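Local structure of putative ferredoxin (Hydrogenobacter thermophilus, 7M1O) at residues T11-E16 and C62-I67; E16-R21 and G32-V37. The protein binds a single [4Fe-4S] cluster and probably serves as a small electron carrier of the ferredoxin family. One frame throughout, in Å; residues are numbered along the deposited sequence.

Overall arrangement
From the N terminus, strand 3-7 runs into the loop 11-16, which carries Cys12 and Cys15 and passes directly into helix 17-21 with Cys18. The chain then forms the two-stranded sheet 26-28/34-36, and interaction 2 closes this short excursion by setting 32-37 against 16-21. Strand 45-47 and helix 52-61 follow before 62-67 brings Cys62 back to the first loop, closing interaction 1. Interaction 2 is thus nested inside the larger loop of interaction 1; the two share Glu16, and their centres lie about 9 Å apart. Both touch the same cluster, tying the small sheet, both helices and the approach to strand 67-71 together around it.

Interaction 1: residues T11-E16 and C62-I67; sequences TCTSCE and CPAGSI. Unlike the reference sequence in segment 62-67: Ala64 (reference Ser). With SF4 (iron/sulfur cluster), chain C.
The [4Fe-4S] site of a single-cluster ferredoxin draws three of its four ligands from this pair: the loop 11-16, which carries the first two cysteines of the CxxCxxC motif, and the segment 62-67, which opens with a type I beta turn from Cys62 to Gly65. Cys12 SG binds FE1 at 2.3 Å, Cys15 SG holds FE3 and Cys62 SG holds FE2, so the cubane bridges the segments; Cys18 completes the set. Beside it the segments meet tip to tip: Thr11 OG1 shares a short 2.6 Å hydrogen bond with Ser66 OG. A water donates to Gly65 O and also bonds to Thr11 OG1. The engineered Ala64 (serine in the reference sequence) sets its CB 3.2 Å from Thr11 O and near Thr13 CG2. At the other end the Pro63 ring lies alongside Cys15, its CD 3.7 Å from Cys15 SG. Backbone N-H groups point at the thiolates: Ser14 N donates to Cys12 SG and Ser66 N to Cys62 SG, each at 3.3 Å with an N-H...S angle of 159°, while Ala64 N adds a weak bond to Cys62 SG. Such donors would probably draw negative charge from the ligand sulfurs and so help stabilise the reduced cluster.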
# COMPACT_ATOMS: atom_id res chain seq x y z
N THR A 11 -6.35 -10.51 2.23
CA THR A 11 -5.66 -10.78 3.49
C THR A 11 -5.62 -9.58 4.43
O THR A 11 -5.29 -9.72 5.61
CB THR A 11 -4.21 -11.23 3.23
OG1 THR A 11 -3.51 -10.21 2.51
CG2 THR A 11 -4.19 -12.52 2.42
N CYS A 12 -5.95 -8.40 3.91
CA CYS A 12 -5.94 -7.18 4.72
C CYS A 12 -6.91 -7.29 5.90
O CYS A 12 -8.04 -7.73 5.74
CB CYS A 12 -6.31 -5.97 3.86
SG CYS A 12 -6.52 -4.43 4.80
N THR A 13 -6.44 -6.87 7.07
CA THR A 13 -7.23 -6.99 8.30
C THR A 13 -7.73 -5.64 8.79
O THR A 13 -8.20 -5.51 9.92
CB THR A 13 -6.40 -7.66 9.41
OG1 THR A 13 -5.21 -6.90 9.65
CG2 THR A 13 -6.02 -9.08 9.01
N SER A 14 -7.64 -4.63 7.92
CA SER A 14 -8.19 -3.30 8.20
C SER A 14 -7.59 -2.66 9.45
O SER A 14 -8.29 -2.00 10.21
CB SER A 14 -9.71 -3.39 8.35
OG SER A 14 -10.30 -3.93 7.18
N CYS A 15 -6.29 -2.86 9.64
CA CYS A 15 -5.61 -2.35 10.82
C CYS A 15 -5.33 -0.84 10.73
O CYS A 15 -4.95 -0.21 11.71
CB CYS A 15 -4.30 -3.10 11.04
SG CYS A 15 -2.93 -2.46 10.09
N GLU A 16 -5.50 -0.29 9.53
CA GLU A 16 -5.43 1.15 9.26
C GLU A 16 -4.01 1.73 9.26
O GLU A 16 -3.84 2.94 9.12
CB GLU A 16 -6.28 1.93 10.28
CG GLU A 16 -7.70 1.39 10.48
CD GLU A 16 -8.62 2.37 11.18
OE1 GLU A 16 -8.22 3.54 11.39
OE2 GLU A 16 -9.75 1.97 11.53
N CYS A 62 3.11 -4.10 7.82
CA CYS A 62 1.76 -4.64 7.62
C CYS A 62 1.63 -5.98 8.34
O CYS A 62 2.39 -6.91 8.04
CB CYS A 62 1.45 -4.80 6.14
SG CYS A 62 -0.12 -5.65 5.81
N PRO A 63 0.68 -6.10 9.28
CA PRO A 63 0.58 -7.31 10.09
C PRO A 63 0.16 -8.55 9.30
O PRO A 63 0.42 -9.66 9.74
CB PRO A 63 -0.49 -6.95 11.13
CG PRO A 63 -1.33 -5.94 10.45
CD PRO A 63 -0.38 -5.13 9.61
N ALA A 64 -0.47 -8.35 8.15
CA ALA A 64 -1.05 -9.45 7.38
C ALA A 64 -0.24 -9.78 6.12
O ALA A 64 -0.59 -10.71 5.39
CB ALA A 64 -2.48 -9.13 7.01
N GLY A 65 0.82 -9.02 5.87
CA GLY A 65 1.62 -9.23 4.68
C GLY A 65 0.81 -8.99 3.42
O GLY A 65 1.02 -9.63 2.40
N SER A 66 -0.13 -8.05 3.51
CA SER A 66 -1.07 -7.77 2.43
C SER A 66 -0.48 -6.81 1.40
O SER A 66 -0.88 -6.81 0.24
CB SER A 66 -2.37 -7.18 2.98
OG SER A 66 -2.96 -8.05 3.93
N ILE A 67 0.47 -5.99 1.84
CA ILE A 67 1.10 -5.02 0.97
C ILE A 67 2.26 -5.66 0.22
O ILE A 67 3.24 -6.10 0.82
CB ILE A 67 1.60 -3.79 1.74
CG1 ILE A 67 0.45 -3.18 2.54
CG2 ILE A 67 2.20 -2.77 0.78
CD1 ILE A 67 0.84 -2.00 3.39
FE1 SF4 C . -4.52 -3.76 5.66
FE2 SF4 C . -1.83 -4.16 5.93
FE3 SF4 C . -3.21 -2.81 7.86
FE4 SF4 C . -2.81 -1.65 5.41
S1 SF4 C . -1.22 -2.21 6.94
S2 SF4 C . -4.76 -1.70 6.60
S3 SF4 C . -2.93 -3.48 4.05
S4 SF4 C . -3.48 -4.99 7.26
O HOH W 1 -1.22 -11.10 0.85

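Interaction 2: residues E16-R21 and G32-V37; sequences ELCYDR and GIAEVV. With SF4 (iron/sulfur cluster), chain C.
The short helix 17-21, with Glu16 at its N-cap position, faces the start of strand 34-36, and the backbones come nearest at Tyr19 and Ala34, whose CA atoms are 6.9 Å apart. The Tyr19 side chain spans this gap. Its CG sits in the crowded position between the backbone N and the carbonyl carbon (chi1 50°), which lays the ring along Gly32-Ala34. Ala34 CB meets the ring at its edge, 3.5 Å from Tyr19 CD1, and farther along the same ring Tyr19 OH donates to Gly32 O at 2.8 Å. The hydroxyl approaches that carbonyl from above its plane, with a C=O...O angle of 126°. Glu16 O lies over one ring face, 3.9 Å from the plane and offset toward the rim. Ala34 CB also touches Cys18 SG at 3.4 Å, so the methyl rests against both the ring edge and the thiolate that binds FE4 at 2.3 Å. Replacing Tyr19 by an alanine would remove the ring and the bond to Gly32 O, and would probably loosen the segment 32-34 beside the cluster. Tyr26 of strand 26-28 packs on both Cys18 and Tyr19, and Glu35 pairs through its backbone with Lys27 of that strand. At the end of the helix Arg21 makes a salt bridge to Glu61 of helix 52-61; on the strand Val36 touches Met45 of strand 45-47.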
# COMPACT_ATOMS: atom_id res chain seq x y z
N GLU A 16 -5.50 -0.29 9.53
CA GLU A 16 -5.43 1.15 9.26
C GLU A 16 -4.01 1.73 9.26
O GLU A 16 -3.84 2.94 9.12
CB GLU A 16 -6.28 1.93 10.28
CG GLU A 16 -7.70 1.39 10.48
CD GLU A 16 -8.62 2.37 11.18
OE1 GLU A 16 -8.22 3.54 11.39
OE2 GLU A 16 -9.75 1.97 11.53
N LEU A 17 -3.00 0.88 9.39
CA LEU A 17 -1.63 1.38 9.51
C LEU A 17 -1.16 2.08 8.24
O LEU A 17 -0.66 3.21 8.30
CB LEU A 17 -0.66 0.24 9.84
CG LEU A 17 0.80 0.66 10.00
CD1 LEU A 17 0.98 1.63 11.16
CD2 LEU A 17 1.70 -0.56 10.19
N CYS A 18 -1.31 1.43 7.10
CA CYS A 18 -0.72 1.93 5.86
C CYS A 18 -1.33 3.26 5.42
O CYS A 18 -0.59 4.17 5.03
CB CYS A 18 -0.85 0.90 4.74
SG CYS A 18 -2.53 0.37 4.39
N TYR A 19 -2.65 3.40 5.48
CA TYR A 19 -3.27 4.62 4.97
C TYR A 19 -3.35 5.71 6.02
O TYR A 19 -3.67 6.85 5.70
CB TYR A 19 -4.65 4.34 4.36
CG TYR A 19 -5.65 3.54 5.17
CD1 TYR A 19 -5.96 2.24 4.81
CD2 TYR A 19 -6.34 4.10 6.24
CE1 TYR A 19 -6.89 1.50 5.50
CE2 TYR A 19 -7.28 3.37 6.95
CZ TYR A 19 -7.55 2.07 6.57
OH TYR A 19 -8.48 1.32 7.26
N ASP A 20 -3.05 5.38 7.27
CA ASP A 20 -2.83 6.41 8.28
C ASP A 20 -1.42 6.98 8.13
O ASP A 20 -1.22 8.19 8.22
CB ASP A 20 -3.01 5.86 9.69
CG ASP A 20 -2.80 6.92 10.75
OD1 ASP A 20 -3.52 7.95 10.71
OD2 ASP A 20 -1.90 6.76 11.60
N ARG A 21 -0.45 6.10 7.92
CA ARG A 21 0.95 6.48 7.86
C ARG A 21 1.31 7.14 6.53
O ARG A 21 1.99 8.16 6.50
CB ARG A 21 1.84 5.24 8.07
CG ARG A 21 3.34 5.50 7.98
CD ARG A 21 3.93 5.91 9.32
NE ARG A 21 3.82 4.84 10.31
CZ ARG A 21 4.53 3.72 10.30
NH1 ARG A 21 5.42 3.50 9.34
NH2 ARG A 21 4.35 2.82 11.25
N GLY A 32 -12.84 -0.29 5.48
CA GLY A 32 -11.73 -0.62 6.36
C GLY A 32 -10.54 -1.20 5.63
O GLY A 32 -9.40 -1.01 6.04
N ILE A 33 -10.81 -1.93 4.54
CA ILE A 33 -9.74 -2.53 3.75
C ILE A 33 -8.98 -1.46 2.99
O ILE A 33 -9.58 -0.51 2.47
CB ILE A 33 -10.27 -3.58 2.75
CG1 ILE A 33 -11.02 -4.70 3.49
CG2 ILE A 33 -9.14 -4.16 1.91
CD1 ILE A 33 -10.14 -5.57 4.37
N ALA A 34 -7.66 -1.61 2.92
CA ALA A 34 -6.82 -0.63 2.25
C ALA A 34 -6.71 -0.90 0.75
O ALA A 34 -6.91 -2.02 0.30
CB ALA A 34 -5.43 -0.62 2.87
N GLU A 35 -6.42 0.16 -0.00
CA GLU A 35 -6.09 0.04 -1.42
C GLU A 35 -5.18 1.20 -1.78
O GLU A 35 -5.22 2.24 -1.13
CB GLU A 35 -7.35 0.04 -2.29
CG GLU A 35 -8.17 1.32 -2.22
CD GLU A 35 -9.38 1.29 -3.13
OE1 GLU A 35 -10.20 2.24 -3.06
OE2 GLU A 35 -9.52 0.33 -3.91
N VAL A 36 -4.35 1.03 -2.80
CA VAL A 36 -3.50 2.12 -3.25
C VAL A 36 -4.40 3.21 -3.83
O VAL A 36 -5.50 2.92 -4.31
CB VAL A 36 -2.46 1.68 -4.30
CG1 VAL A 36 -1.51 0.65 -3.70
CG2 VAL A 36 -3.13 1.15 -5.55
N VAL A 37 -3.95 4.43 -3.75
CA VAL A 37 -4.76 5.52 -4.16
C VAL A 37 -4.91 5.57 -5.67
O VAL A 37 -5.99 5.77 -6.13
CB VAL A 37 -4.28 6.81 -3.52
CG1 VAL A 37 -4.48 6.74 -2.02
CG2 VAL A 37 -2.84 7.10 -3.84
FE1 SF4 C . -4.52 -3.76 5.66
FE2 SF4 C . -1.83 -4.16 5.93
FE3 SF4 C . -3.21 -2.81 7.86
FE4 SF4 C . -2.81 -1.65 5.41
S1 SF4 C . -1.22 -2.21 6.94
S2 SF4 C . -4.76 -1.70 6.60
S3 SF4 C . -2.93 -3.48 4.05
S4 SF4 C . -3.48 -4.99 7.26